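Pectate lyase/Amb allergen (Acidovorax citrulli, PDB 4HWV) probably cleaves pectate in plant cell walls by calcium-dependent beta-elimination, as a secreted polysaccharide lyase of family 1. Local coordinates at residues Lys143-Arg148 with Phe209-Pro214; Ile197-Phe202 with Lys482-Ala487; Ile239-Phe244 with Leu292-Phe297. All blocks are in the same frame, centred on the assembly; numbering follows the deposited sequence.

In the fold
Contact 3 lies at the heart of the right-handed parallel beta-helix, pairing two successive coils by backbone bonds, an asparagine rung and aromatic rings set side by side. Contact 2 holds the preceding coil: its strands 192-198 and 201-203 neighbour strands 237-240 and 243-245 of contact 3, with backbone bonds between them, but its partner is a C-terminal loop lying on the outside of the turn, so packing and a water replace regular pairing. Contact 1, on the opposite side of the chain's centre from contact 2, joins helix 143-159 to the segment 209-214. There an ion pair formed within the helix carries the chemistry. All three are largely buried, yet only contact 3 is built from beta-helix coils on both sides.

Contact 1: Lys143-Arg148 with Phe209-Pro214; sequences KPEDAR and FPQWDP
R148, in the second turn of helix 143-159, lays its guanidinium against Q211 and reaches the backbone of F209, where the chain enters the small antiparallel pair of strands 211-213 and 221-223. Neither element belongs to the sheets of the parallel beta-helix; they pack together beside it, with the side chain of P210 about 13 Å from the bound calcium ion. Arginine suits this place because it offers donors in several directions around one flat group. Its CG stands anti to the backbone N, and a bend at chi3 (63°) turns NE toward E145, one helical turn back. NE and NH2 then grip that carboxylate side-on, NE to OE1 at 2.9 Å and NH2 to OE2 at 2.8 Å, both bonds nearly straight. The remaining nitrogen crosses to the other segment: NH1 donates to F209 O at 2.8 Å, in a bond bent to 139°. Along the way R148 CD passes 3.3 Å from P210 O.

Q211 meets the ion pair in two ways. Its CB sits over the centre of the guanidinium face, 3.7 Å above the plane, while its extended chain carries NE2 on to E145. The length of glutamine is what brings an amide N-H to the acid. F209 contributes differently: its CB touches R148 CG at 3.9 Å, and its ring packs against A151, A152 and Y103, an apolar setting suited to phenylalanine. Y125 OH is hydrogen-bonded to both E145 OE1 and W212 N, linking helix 118-129 to both sides. The shared acceptor is E145 OE2: Q211 NE2 donates to it at 2.9 Å from one face of the carboxylate plane, and R148 NH2 from the other.

Contact 2: Ile197-Phe202 with Lys482-Ala487; sequences IRNITF and KLEGPA
L483 lays its CD1 over one face of the R198 guanidinium, 3.3 Å above the plane and offset toward the rim, with NH2 the nearest atom at 3.5 Å. The two side chains cross at about a right angle. A leucine methyl can lie on this flat face because the guanidinium spends its N-H groups around its edge: NE forms a salt bridge with D240, and NH1 bonds D19 O.

N199 occupies the tight turn between two strands of a beta-helix coil. Its positive phi (65°) is one that asparagine tolerates well. With CG anti to the backbone N (chi1 -159°), the amide is directed at the C-terminal loop. OD1 accepts directly from G481 N and also from water 1 at 2.8 Å; that water accepts from K482 N at 2.9 Å and so bridges the two segments. ND2 bonds G171 O and G173 O. E484 packs beside that amide, OE1 4.0 Å from ND2, while its carboxylate takes the backbone N-H groups of G173, G16 and I18.

With their polar ends committed to these other partners, R198, N199 and E484 meet the opposing segment chiefly through van der Waals packing and one bridging water.

Contact 3: Ile239-Phe244 with Leu292-Phe297; sequences IDHNTF and LSNNHF
Backbone bonds align the two segments as parallel neighbours: S293 N donates to I239 O, H241 N to S293 O, H296 N to N242 O and F244 N to H296 O. CA-H...O contacts, such as L292 CA to I239 O at 3.2 Å, accompany them.

Among side chains, N295 bonds through both ends of its amide. Its ND2 donates to I239 O at 3.0 Å from above the carbonyl plane, and its OD1 accepts from N242 N at 2.9 Å and, at a longer 3.3 Å, from N242 ND2. The two amides lie side by side, planes 11° apart. This is the asparagine ladder of a pectate lyase parallel beta-helix, stacked at one turn of successive coils; N242 bonds I197 O and I200 N in turn, and N329 bonds N295 N and L292 O. Asparagine fits because one amide both donates and accepts.

D240 OD1 takes two bonds, from N294 ND2 (2.8 Å) and, on its anti lone pair, from S293 OG (2.7 Å), which chi1 of 54° sets between the serine's backbone N and carbonyl carbon. OD2 holds H241 ND1.

H241 turns a ring face to N294 CB, a CH-pi contact centred 3.7 Å away. Inside the coil I239 meets L292, and the F244 and F297 rings, near parallel but slid apart, have centroids 5.0 Å apart; F202 stacks on F244.

Contact 1: Lys143-Arg148 with Phe209-Pro214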
ATOM      1  N   LYS A 143       8.587 -20.956 -25.425  1.00  9.16           N
ATOM      2  CA  LYS A 143       7.614 -19.959 -25.819  1.00  9.16           C
ATOM      3  C   LYS A 143       7.087 -19.068 -24.675  1.00  8.13           C
ATOM      4  O   LYS A 143       7.125 -17.856 -24.812  1.00  7.41           O
ATOM      5  CB  LYS A 143       6.474 -20.615 -26.613  1.00 10.73           C
ATOM      6  CG  LYS A 143       5.285 -19.712 -26.876  1.00 12.51           C
ATOM      7  CD  LYS A 143       4.269 -20.426 -27.751  1.00 14.12           C
ATOM      8  CE  LYS A 143       3.011 -19.618 -27.893  1.00 15.45           C
ATOM      9  NZ  LYS A 143       2.065 -20.333 -28.794  1.00 16.34           N
ATOM     10  N   PRO A 144       6.595 -19.638 -23.557  1.00  8.40           N
ATOM     11  CA  PRO A 144       6.073 -18.702 -22.542  1.00  8.22           C
ATOM     12  C   PRO A 144       7.178 -17.816 -21.957  1.00  7.07           C
ATOM     13  O   PRO A 144       6.913 -16.652 -21.666  1.00  6.50           O
ATOM     14  CB  PRO A 144       5.462 -19.631 -21.476  1.00  8.79           C
ATOM     15  CG  PRO A 144       5.234 -20.938 -22.184  1.00  9.83           C
ATOM     16  CD  PRO A 144       6.323 -21.049 -23.218  1.00  9.50           C
ATOM     17  N   GLU A 145       8.384 -18.342 -21.794  1.00  7.12           N
ATOM     18  CA  GLU A 145       9.482 -17.516 -21.306  1.00  7.34           C
ATOM     19  C   GLU A 145       9.887 -16.440 -22.309  1.00  7.65           C
ATOM     20  O   GLU A 145      10.129 -15.295 -21.939  1.00  7.82           O
ATOM     21  CB  GLU A 145      10.680 -18.389 -20.891  1.00  7.39           C
ATOM     22  CG  GLU A 145      11.975 -17.600 -20.660  1.00  7.56           C
ATOM     23  CD  GLU A 145      11.912 -16.620 -19.474  1.00  7.75           C
ATOM     24  OE1 GLU A 145      10.932 -16.616 -18.677  1.00  8.01           O
ATOM     25  OE2 GLU A 145      12.886 -15.845 -19.344  1.00  8.35           O
ATOM     26  N   ASP A 146       9.954 -16.795 -23.588  1.00  7.31           N
ATOM     27  CA  ASP A 146      10.279 -15.799 -24.608  1.00  7.58           C
ATOM     28  C   ASP A 146       9.193 -14.721 -24.674  1.00  6.57           C
ATOM     29  O   ASP A 146       9.481 -13.535 -24.897  1.00  7.19           O
ATOM     30  CB  ASP A 146      10.480 -16.481 -25.967  1.00  8.99           C
ATOM     31  CG  ASP A 146      11.736 -17.335 -26.001  1.00 10.41           C
ATOM     32  OD1 ASP A 146      12.690 -17.023 -25.263  1.00 11.39           O
ATOM     33  OD2 ASP A 146      11.775 -18.299 -26.779  1.00 12.48           O
ATOM     34  N   ALA A 147       7.935 -15.123 -24.486  1.00  6.70           N
ATOM     35  CA  ALA A 147       6.857 -14.144 -24.469  1.00  6.60           C
ATOM     36  C   ALA A 147       6.947 -13.227 -23.240  1.00  6.29           C
ATOM     37  O   ALA A 147       6.820 -11.998 -23.360  1.00  6.31           O
ATOM     38  CB  ALA A 147       5.507 -14.821 -24.558  1.00  7.28           C
ATOM     39  N   ARG A 148       7.207 -13.815 -22.068  1.00  5.82           N
ATOM     40  CA  ARG A 148       7.441 -13.009 -20.875  1.00  6.13           C
ATOM     41  C   ARG A 148       8.584 -12.030 -21.119  1.00  5.82           C
ATOM     42  O   ARG A 148       8.468 -10.844 -20.804  1.00  6.18           O
ATOM     43  CB  ARG A 148       7.769 -13.879 -19.659  1.00  6.28           C
ATOM     44  CG  ARG A 148       7.948 -13.052 -18.386  1.00  6.34           C
ATOM     45  CD  ARG A 148       8.819 -13.769 -17.344  1.00  6.37           C
ATOM     46  NE  ARG A 148      10.173 -13.965 -17.856  1.00  7.02           N
ATOM     47  CZ  ARG A 148      11.090 -13.004 -17.927  1.00  6.84           C
ATOM     48  NH1 ARG A 148      10.841 -11.784 -17.447  1.00  7.60           N
ATOM     49  NH2 ARG A 148      12.265 -13.275 -18.464  1.00  8.18           N
ATOM     50  N   PHE A 209       6.622  -8.600 -14.726  1.00  4.21           N
ATOM     51  CA  PHE A 209       7.010  -9.832 -15.422  1.00  4.67           C
ATOM     52  C   PHE A 209       8.206 -10.504 -14.754  1.00  4.53           C
ATOM     53  O   PHE A 209       9.239 -10.730 -15.388  1.00  5.13           O
ATOM     54  CB  PHE A 209       7.253  -9.525 -16.906  1.00  5.23           C
ATOM     55  CG  PHE A 209       6.016  -9.010 -17.581  1.00  4.02           C
ATOM     56  CD1 PHE A 209       5.005  -9.901 -17.948  1.00  4.88           C
ATOM     57  CD2 PHE A 209       5.823  -7.646 -17.783  1.00  4.42           C
ATOM     58  CE1 PHE A 209       3.827  -9.439 -18.499  1.00  4.92           C
ATOM     59  CE2 PHE A 209       4.636  -7.183 -18.340  1.00  5.16           C
ATOM     60  CZ  PHE A 209       3.636  -8.084 -18.696  1.00  5.24           C
ATOM     61  N   PRO A 210       8.070 -10.846 -13.459  1.00  4.00           N
ATOM     62  CA  PRO A 210       9.171 -11.555 -12.795  1.00  4.40           C
ATOM     63  C   PRO A 210       9.445 -12.888 -13.475  1.00  4.53           C
ATOM     64  O   PRO A 210       8.531 -13.511 -14.036  1.00  5.15           O
ATOM     65  CB  PRO A 210       8.635 -11.773 -11.374  1.00  5.54           C
ATOM     66  CG  PRO A 210       7.159 -11.787 -11.553  1.00  6.30           C
ATOM     67  CD  PRO A 210       6.866 -10.776 -12.612  1.00  5.17           C
ATOM     68  N   GLN A 211      10.697 -13.320 -13.420  1.00  4.96           N
ATOM     69  CA  GLN A 211      11.113 -14.550 -14.048  1.00  5.44           C
ATOM     70  C   GLN A 211      11.278 -15.609 -12.986  1.00  5.05           C
ATOM     71  O   GLN A 211      11.850 -15.355 -11.929  1.00  5.78           O
ATOM     72  CB  GLN A 211      12.453 -14.347 -14.743  1.00  6.01           C
ATOM     73  CG  GLN A 211      12.971 -15.588 -15.475  1.00  6.58           C
ATOM     74  CD  GLN A 211      14.435 -15.436 -15.840  1.00  8.24           C
ATOM     75  OE1 GLN A 211      15.281 -15.232 -14.960  1.00  9.79           O
ATOM     76  NE2 GLN A 211      14.741 -15.511 -17.138  1.00  8.91           N
ATOM     77  N   TRP A 212      10.797 -16.813 -13.280  1.00  5.65           N
ATOM     78  CA  TRP A 212      11.104 -17.949 -12.423  1.00  6.26           C
ATOM     79  C   TRP A 212      12.450 -18.542 -12.847  1.00  7.45           C
ATOM     80  O   TRP A 212      12.627 -18.914 -14.008  1.00  8.90           O
ATOM     81  CB  TRP A 212      10.011 -19.013 -12.503  1.00  6.65           C
ATOM     82  CG  TRP A 212      10.336 -20.267 -11.747  1.00  6.56           C
ATOM     83  CD1 TRP A 212      10.598 -21.498 -12.284  1.00  6.86           C
ATOM     84  CD2 TRP A 212      10.414 -20.432 -10.317  1.00  6.26           C
ATOM     85  NE1 TRP A 212      10.854 -22.408 -11.283  1.00  7.45           N
ATOM     86  CE2 TRP A 212      10.735 -21.788 -10.068  1.00  6.70           C
ATOM     87  CE3 TRP A 212      10.244 -19.566  -9.225  1.00  7.07           C
ATOM     88  CZ2 TRP A 212      10.906 -22.292  -8.775  1.00  7.29           C
ATOM     89  CZ3 TRP A 212      10.406 -20.068  -7.939  1.00  6.80           C
ATOM     90  CH2 TRP A 212      10.743 -21.429  -7.725  1.00  7.02           C
ATOM     91  N   ASP A 213      13.412 -18.587 -11.937  1.00  7.88           N
ATOM     92  CA  ASP A 213      14.689 -19.218 -12.248  1.00  8.71           C
ATOM     93  C   ASP A 213      14.766 -20.487 -11.418  1.00  8.35           C
ATOM     94  O   ASP A 213      15.058 -20.419 -10.224  1.00  8.20           O
ATOM     95  CB  ASP A 213      15.873 -18.309 -11.917  1.00  9.92           C
ATOM     96  CG  ASP A 213      17.217 -18.960 -12.237  1.00 11.02           C
ATOM     97  OD1 ASP A 213      17.285 -20.167 -12.585  1.00 11.17           O
ATOM     98  OD2 ASP A 213      18.235 -18.249 -12.140  1.00 13.85           O
ATOM     99  N   PRO A 214      14.520 -21.655 -12.047  1.00  8.83           N
ATOM    100  CA  PRO A 214      14.539 -22.931 -11.312  1.00  9.52           C
ATOM    101  C   PRO A 214      15.865 -23.222 -10.610  1.00  9.73           C
ATOM    102  O   PRO A 214      15.875 -23.990  -9.659  1.00 10.31           O
ATOM    103  CB  PRO A 214      14.304 -23.983 -12.409  1.00  9.21           C
ATOM    104  CG  PRO A 214      13.647 -23.228 -13.543  1.00  8.73           C
ATOM    105  CD  PRO A 214      14.195 -21.823 -13.478  1.00  8.95           C
TER

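Contact 2: Ile197-Phe202 with Lys482-Ala487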
ATOM      1  N   ILE A 197      20.541  13.814  -5.667  1.00  2.53           N
ATOM      2  CA  ILE A 197      19.116  13.491  -5.642  1.00  2.71           C
ATOM      3  C   ILE A 197      18.614  13.773  -4.231  1.00  2.89           C
ATOM      4  O   ILE A 197      19.123  13.177  -3.278  1.00  3.20           O
ATOM      5  CB  ILE A 197      18.870  11.987  -6.019  1.00  3.40           C
ATOM      6  CG1 ILE A 197      19.390  11.707  -7.443  1.00  3.97           C
ATOM      7  CG2 ILE A 197      17.404  11.621  -5.890  1.00  4.08           C
ATOM      8  CD1 ILE A 197      19.392  10.246  -7.830  1.00  4.47           C
ATOM      9  N   ARG A 198      17.658  14.699  -4.080  1.00  2.73           N
ATOM     10  CA  ARG A 198      17.183  15.099  -2.749  1.00  3.27           C
ATOM     11  C   ARG A 198      15.685  15.359  -2.711  1.00  2.88           C
ATOM     12  O   ARG A 198      15.090  15.800  -3.686  1.00  3.41           O
ATOM     13  CB  ARG A 198      17.856  16.397  -2.268  1.00  3.77           C
ATOM     14  CG  ARG A 198      19.361  16.399  -2.414  1.00  4.54           C
ATOM     15  CD  ARG A 198      19.937  17.707  -1.922  1.00  4.49           C
ATOM     16  NE  ARG A 198      19.999  17.781  -0.462  1.00  4.19           N
ATOM     17  CZ  ARG A 198      20.340  18.876   0.202  1.00  4.55           C
ATOM     18  NH1 ARG A 198      20.530  20.024  -0.449  1.00  6.13           N
ATOM     19  NH2 ARG A 198      20.468  18.825   1.519  1.00  5.37           N
ATOM     20  N   ASN A 199      15.097  15.110  -1.539  1.00  3.51           N
ATOM     21  CA  ASN A 199      13.752  15.549  -1.215  1.00  3.11           C
ATOM     22  C   ASN A 199      12.649  14.924  -2.056  1.00  2.73           C
ATOM     23  O   ASN A 199      11.608  15.544  -2.252  1.00  3.51           O
ATOM     24  CB  ASN A 199      13.637  17.077  -1.247  1.00  3.16           C
ATOM     25  CG  ASN A 199      12.443  17.572  -0.450  1.00  3.30           C
ATOM     26  OD1 ASN A 199      12.147  17.026   0.614  1.00  3.88           O
ATOM     27  ND2 ASN A 199      11.759  18.612  -0.948  1.00  4.18           N
ATOM     28  N   ILE A 200      12.846  13.673  -2.483  1.00  3.05           N
ATOM     29  CA  ILE A 200      11.854  12.961  -3.293  1.00  3.21           C
ATOM     30  C   ILE A 200      11.428  11.709  -2.536  1.00  3.38           C
ATOM     31  O   ILE A 200      12.242  11.050  -1.865  1.00  3.38           O
ATOM     32  CB  ILE A 200      12.458  12.574  -4.664  1.00  3.34           C
ATOM     33  CG1 ILE A 200      12.786  13.843  -5.445  1.00  4.10           C
ATOM     34  CG2 ILE A 200      11.518  11.663  -5.477  1.00  3.97           C
ATOM     35  CD1 ILE A 200      13.817  13.645  -6.535  1.00  4.45           C
ATOM     36  N   THR A 201      10.140  11.391  -2.621  1.00  3.37           N
ATOM     37  CA  THR A 201       9.642  10.098  -2.146  1.00  3.55           C
ATOM     38  C   THR A 201       9.537   9.143  -3.334  1.00  3.74           C
ATOM     39  O   THR A 201       8.760   9.385  -4.258  1.00  4.53           O
ATOM     40  CB  THR A 201       8.289  10.272  -1.444  1.00  4.20           C
ATOM     41  OG1 THR A 201       8.513  11.021  -0.254  1.00  4.96           O
ATOM     42  CG2 THR A 201       7.678   8.931  -1.046  1.00  4.63           C
ATOM     43  N   PHE A 202      10.342   8.076  -3.300  1.00  3.70           N
ATOM     44  CA  PHE A 202      10.404   7.073  -4.347  1.00  3.68           C
ATOM     45  C   PHE A 202       9.583   5.873  -3.881  1.00  3.62           C
ATOM     46  O   PHE A 202       9.784   5.399  -2.761  1.00  4.74           O
ATOM     47  CB  PHE A 202      11.853   6.620  -4.539  1.00  3.75           C
ATOM     48  CG  PHE A 202      12.749   7.629  -5.193  1.00  3.40           C
ATOM     49  CD1 PHE A 202      12.864   7.642  -6.582  1.00  3.75           C
ATOM     50  CD2 PHE A 202      13.484   8.546  -4.443  1.00  3.87           C
ATOM     51  CE1 PHE A 202      13.689   8.546  -7.212  1.00  4.37           C
ATOM     52  CE2 PHE A 202      14.328   9.461  -5.083  1.00  3.63           C
ATOM     53  CZ  PHE A 202      14.434   9.459  -6.455  1.00  4.16           C
ATOM     54  N   LYS A 482      11.410  17.274   4.580  1.00  6.06           N
ATOM     55  CA  LYS A 482      12.059  17.885   5.732  1.00  6.86           C
ATOM     56  C   LYS A 482      12.849  19.144   5.349  1.00  7.19           C
ATOM     57  O   LYS A 482      12.828  20.145   6.058  1.00  9.31           O
ATOM     58  CB  LYS A 482      12.998  16.868   6.387  1.00  7.39           C
ATOM     59  CG  LYS A 482      12.331  15.603   6.871  1.00  8.47           C
ATOM     60  CD  LYS A 482      11.401  15.877   8.056  1.00  9.05           C
ATOM     61  CE  LYS A 482      10.772  14.593   8.559  1.00 10.18           C
ATOM     62  NZ  LYS A 482       9.825  14.845   9.660  1.00 11.45           N
ATOM     63  N   LEU A 483      13.538  19.103   4.216  1.00  6.61           N
ATOM     64  CA  LEU A 483      14.362  20.223   3.759  1.00  6.57           C
ATOM     65  C   LEU A 483      13.574  21.460   3.372  1.00  7.37           C
ATOM     66  O   LEU A 483      14.097  22.587   3.452  1.00  8.91           O
ATOM     67  CB  LEU A 483      15.204  19.799   2.556  1.00  6.03           C
ATOM     68  CG  LEU A 483      16.367  18.849   2.861  1.00  6.46           C
ATOM     69  CD1 LEU A 483      16.990  18.382   1.560  1.00  6.76           C
ATOM     70  CD2 LEU A 483      17.426  19.559   3.713  1.00  7.52           C
ATOM     71  N   GLU A 484      12.347  21.250   2.889  1.00  6.64           N
ATOM     72  CA  GLU A 484      11.508  22.355   2.440  1.00  7.11           C
ATOM     73  C   GLU A 484      10.159  22.329   3.128  1.00  8.06           C
ATOM     74  O   GLU A 484       9.658  21.260   3.502  1.00  8.61           O
ATOM     75  CB  GLU A 484      11.290  22.293   0.918  1.00  7.27           C
ATOM     76  CG  GLU A 484      12.541  22.517   0.093  1.00  7.20           C
ATOM     77  CD  GLU A 484      12.262  22.671  -1.402  1.00  6.64           C
ATOM     78  OE1 GLU A 484      11.119  22.413  -1.859  1.00  6.61           O
ATOM     79  OE2 GLU A 484      13.193  23.073  -2.119  1.00  7.09           O
ATOM     80  N   GLY A 485       9.565  23.509   3.267  1.00  8.71           N
ATOM     81  CA  GLY A 485       8.170  23.612   3.646  1.00  9.71           C
ATOM     82  C   GLY A 485       7.260  23.237   2.491  1.00  9.94           C
ATOM     83  O   GLY A 485       7.713  23.035   1.362  1.00  8.72           O
ATOM     84  N   PRO A 486       5.955  23.143   2.762  1.00 11.27           N
ATOM     85  CA  PRO A 486       5.017  22.763   1.704  1.00 12.47           C
ATOM     86  C   PRO A 486       4.903  23.853   0.647  1.00 12.83           C
ATOM     87  O   PRO A 486       5.116  25.037   0.928  1.00 12.79           O
ATOM     88  CB  PRO A 486       3.687  22.616   2.454  1.00 14.10           C
ATOM     89  CG  PRO A 486       3.838  23.488   3.635  1.00 14.59           C
ATOM     90  CD  PRO A 486       5.275  23.389   4.042  1.00 13.07           C
ATOM     91  N   ALA A 487       4.579  23.446  -0.571  1.00 13.17           N
ATOM     92  CA  ALA A 487       4.381  24.396  -1.657  1.00 14.21           C
ATOM     93  C   ALA A 487       3.170  25.254  -1.344  1.00 16.43           C
ATOM     94  O   ALA A 487       2.214  24.773  -0.740  1.00 16.77           O
ATOM     95  CB  ALA A 487       4.179  23.659  -2.958  1.00 13.79           C
TER
HETATM   96  O   HOH W   1      13.650  16.475   2.883  1.00  5.03           O

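Contact 3: Ile239-Phe244 with Leu292-Phe297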
ATOM      1  N   ILE A 239      22.820  10.994  -2.481  1.00  3.06           N
ATOM      2  CA  ILE A 239      21.404  10.694  -2.359  1.00  2.84           C
ATOM      3  C   ILE A 239      21.036  11.065  -0.935  1.00  2.81           C
ATOM      4  O   ILE A 239      21.411  10.370   0.017  1.00  3.15           O
ATOM      5  CB  ILE A 239      21.157   9.192  -2.636  1.00  3.30           C
ATOM      6  CG1 ILE A 239      21.517   8.885  -4.097  1.00  4.15           C
ATOM      7  CG2 ILE A 239      19.729   8.791  -2.276  1.00  4.41           C
ATOM      8  CD1 ILE A 239      21.699   7.395  -4.379  1.00  5.13           C
ATOM      9  N   ASP A 240      20.319  12.179  -0.797  1.00  2.91           N
ATOM     10  CA  ASP A 240      20.139  12.803   0.507  1.00  3.00           C
ATOM     11  C   ASP A 240      18.692  13.229   0.771  1.00  3.01           C
ATOM     12  O   ASP A 240      18.048  13.848  -0.085  1.00  3.78           O
ATOM     13  CB  ASP A 240      21.035  14.050   0.585  1.00  3.73           C
ATOM     14  CG  ASP A 240      20.841  14.827   1.876  1.00  3.68           C
ATOM     15  OD1 ASP A 240      21.343  14.394   2.941  1.00  4.40           O
ATOM     16  OD2 ASP A 240      20.166  15.884   1.816  1.00  4.40           O
ATOM     17  N   HIS A 241      18.180  12.925   1.964  1.00  2.90           N
ATOM     18  CA  HIS A 241      16.860  13.415   2.361  1.00  2.73           C
ATOM     19  C   HIS A 241      15.759  12.963   1.404  1.00  2.68           C
ATOM     20  O   HIS A 241      14.865  13.740   1.041  1.00  2.99           O
ATOM     21  CB  HIS A 241      16.849  14.948   2.512  1.00  3.53           C
ATOM     22  CG  HIS A 241      17.327  15.440   3.843  1.00  3.40           C
ATOM     23  ND1 HIS A 241      18.575  15.992   4.023  1.00  4.08           N
ATOM     24  CD2 HIS A 241      16.695  15.531   5.039  1.00  5.13           C
ATOM     25  CE1 HIS A 241      18.696  16.394   5.282  1.00  5.08           C
ATOM     26  NE2 HIS A 241      17.573  16.117   5.922  1.00  5.45           N
ATOM     27  N   ASN A 242      15.794  11.681   1.030  1.00  2.87           N
ATOM     28  CA  ASN A 242      14.720  11.080   0.240  1.00  3.57           C
ATOM     29  C   ASN A 242      14.052  10.006   1.076  1.00  3.12           C
ATOM     30  O   ASN A 242      14.580   9.576   2.114  1.00  3.54           O
ATOM     31  CB  ASN A 242      15.249  10.433  -1.048  1.00  3.44           C
ATOM     32  CG  ASN A 242      16.040  11.403  -1.889  1.00  2.97           C
ATOM     33  OD1 ASN A 242      15.464  12.278  -2.546  1.00  3.89           O
ATOM     34  ND2 ASN A 242      17.369  11.257  -1.875  1.00  3.54           N
ATOM     35  N   THR A 243      12.880   9.582   0.620  1.00  3.35           N
ATOM     36  CA  THR A 243      12.201   8.440   1.214  1.00  3.71           C
ATOM     37  C   THR A 243      12.051   7.384   0.128  1.00  3.55           C
ATOM     38  O   THR A 243      11.807   7.726  -1.030  1.00  4.26           O
ATOM     39  CB  THR A 243      10.843   8.881   1.780  1.00  3.80           C
ATOM     40  OG1 THR A 243      11.096   9.827   2.824  1.00  4.33           O
ATOM     41  CG2 THR A 243      10.030   7.696   2.340  1.00  4.96           C
ATOM     42  N   PHE A 244      12.236   6.107   0.486  1.00  3.01           N
ATOM     43  CA  PHE A 244      12.146   4.989  -0.462  1.00  3.43           C
ATOM     44  C   PHE A 244      11.342   3.882   0.185  1.00  2.81           C
ATOM     45  O   PHE A 244      11.567   3.567   1.352  1.00  3.93           O
ATOM     46  CB  PHE A 244      13.522   4.386  -0.731  1.00  3.76           C
ATOM     47  CG  PHE A 244      14.511   5.325  -1.369  1.00  3.69           C
ATOM     48  CD1 PHE A 244      15.261   6.207  -0.605  1.00  4.22           C
ATOM     49  CD2 PHE A 244      14.758   5.252  -2.734  1.00  3.60           C
ATOM     50  CE1 PHE A 244      16.200   7.037  -1.205  1.00  4.16           C
ATOM     51  CE2 PHE A 244      15.697   6.068  -3.328  1.00  4.94           C
ATOM     52  CZ  PHE A 244      16.408   6.967  -2.570  1.00  4.49           C
ATOM     53  N   LEU A 292      24.768   7.940   0.729  1.00  3.20           N
ATOM     54  CA  LEU A 292      23.340   7.974   1.021  1.00  3.10           C
ATOM     55  C   LEU A 292      23.188   8.507   2.443  1.00  3.05           C
ATOM     56  O   LEU A 292      23.589   7.838   3.400  1.00  3.88           O
ATOM     57  CB  LEU A 292      22.729   6.570   0.904  1.00  3.77           C
ATOM     58  CG  LEU A 292      22.905   5.917  -0.462  1.00  4.04           C
ATOM     59  CD1 LEU A 292      24.143   5.022  -0.493  1.00  4.91           C
ATOM     60  CD2 LEU A 292      21.671   5.117  -0.827  1.00  5.63           C
ATOM     61  N   SER A 293      22.641   9.716   2.576  1.00  3.03           N
ATOM     62  CA  SER A 293      22.577  10.398   3.862  1.00  3.50           C
ATOM     63  C   SER A 293      21.150  10.847   4.164  1.00  3.03           C
ATOM     64  O   SER A 293      20.425  11.312   3.274  1.00  3.47           O
ATOM     65  CB  SER A 293      23.519  11.606   3.861  1.00  4.40           C
ATOM     66  OG  SER A 293      23.255  12.458   2.754  1.00  4.80           O
ATOM     67  N   ASN A 294      20.750  10.702   5.425  1.00  3.48           N
ATOM     68  CA  ASN A 294      19.520  11.330   5.914  1.00  3.20           C
ATOM     69  C   ASN A 294      18.268  10.889   5.160  1.00  3.43           C
ATOM     70  O   ASN A 294      17.327  11.674   5.020  1.00  3.84           O
ATOM     71  CB  ASN A 294      19.647  12.867   5.851  1.00  4.08           C
ATOM     72  CG  ASN A 294      20.935  13.358   6.481  1.00  4.26           C
ATOM     73  OD1 ASN A 294      21.241  13.008   7.626  1.00  5.58           O
ATOM     74  ND2 ASN A 294      21.709  14.157   5.730  1.00  4.80           N
ATOM     75  N   ASN A 295      18.260   9.647   4.681  1.00  3.42           N
ATOM     76  CA  ASN A 295      17.092   9.101   3.971  1.00  3.39           C
ATOM     77  C   ASN A 295      16.247   8.236   4.894  1.00  3.28           C
ATOM     78  O   ASN A 295      16.730   7.757   5.919  1.00  4.13           O
ATOM     79  CB  ASN A 295      17.513   8.224   2.779  1.00  3.47           C
ATOM     80  CG  ASN A 295      18.390   8.949   1.789  1.00  3.61           C
ATOM     81  OD1 ASN A 295      17.908   9.760   0.993  1.00  3.90           O
ATOM     82  ND2 ASN A 295      19.676   8.643   1.805  1.00  3.36           N
ATOM     83  N   HIS A 296      14.984   8.048   4.522  1.00  3.73           N
ATOM     84  CA  HIS A 296      14.098   7.101   5.183  1.00  4.13           C
ATOM     85  C   HIS A 296      13.810   5.966   4.201  1.00  3.93           C
ATOM     86  O   HIS A 296      13.143   6.176   3.197  1.00  4.77           O
ATOM     87  CB  HIS A 296      12.797   7.804   5.567  1.00  4.50           C
ATOM     88  CG  HIS A 296      11.826   6.931   6.301  1.00  4.61           C
ATOM     89  ND1 HIS A 296      10.504   7.284   6.452  1.00  5.15           N
ATOM     90  CD2 HIS A 296      11.978   5.744   6.939  1.00  5.12           C
ATOM     91  CE1 HIS A 296       9.885   6.362   7.169  1.00  5.08           C
ATOM     92  NE2 HIS A 296      10.756   5.416   7.476  1.00  5.81           N
ATOM     93  N   PHE A 297      14.340   4.780   4.484  1.00  3.63           N
ATOM     94  CA  PHE A 297      14.094   3.598   3.667  1.00  3.60           C
ATOM     95  C   PHE A 297      13.165   2.698   4.448  1.00  4.04           C
ATOM     96  O   PHE A 297      13.470   2.365   5.587  1.00  5.82           O
ATOM     97  CB  PHE A 297      15.387   2.804   3.432  1.00  4.37           C
ATOM     98  CG  PHE A 297      16.493   3.582   2.762  1.00  4.29           C
ATOM     99  CD1 PHE A 297      16.563   3.677   1.376  1.00  4.78           C
ATOM    100  CD2 PHE A 297      17.487   4.198   3.513  1.00  4.83           C
ATOM    101  CE1 PHE A 297      17.597   4.372   0.755  1.00  5.36           C
ATOM    102  CE2 PHE A 297      18.533   4.897   2.894  1.00  4.99           C
ATOM    103  CZ  PHE A 297      18.586   4.979   1.514  1.00  4.65           C
TER
HETATM  104  O   HOH W   2       9.648   9.575   5.120  1.00  7.38           O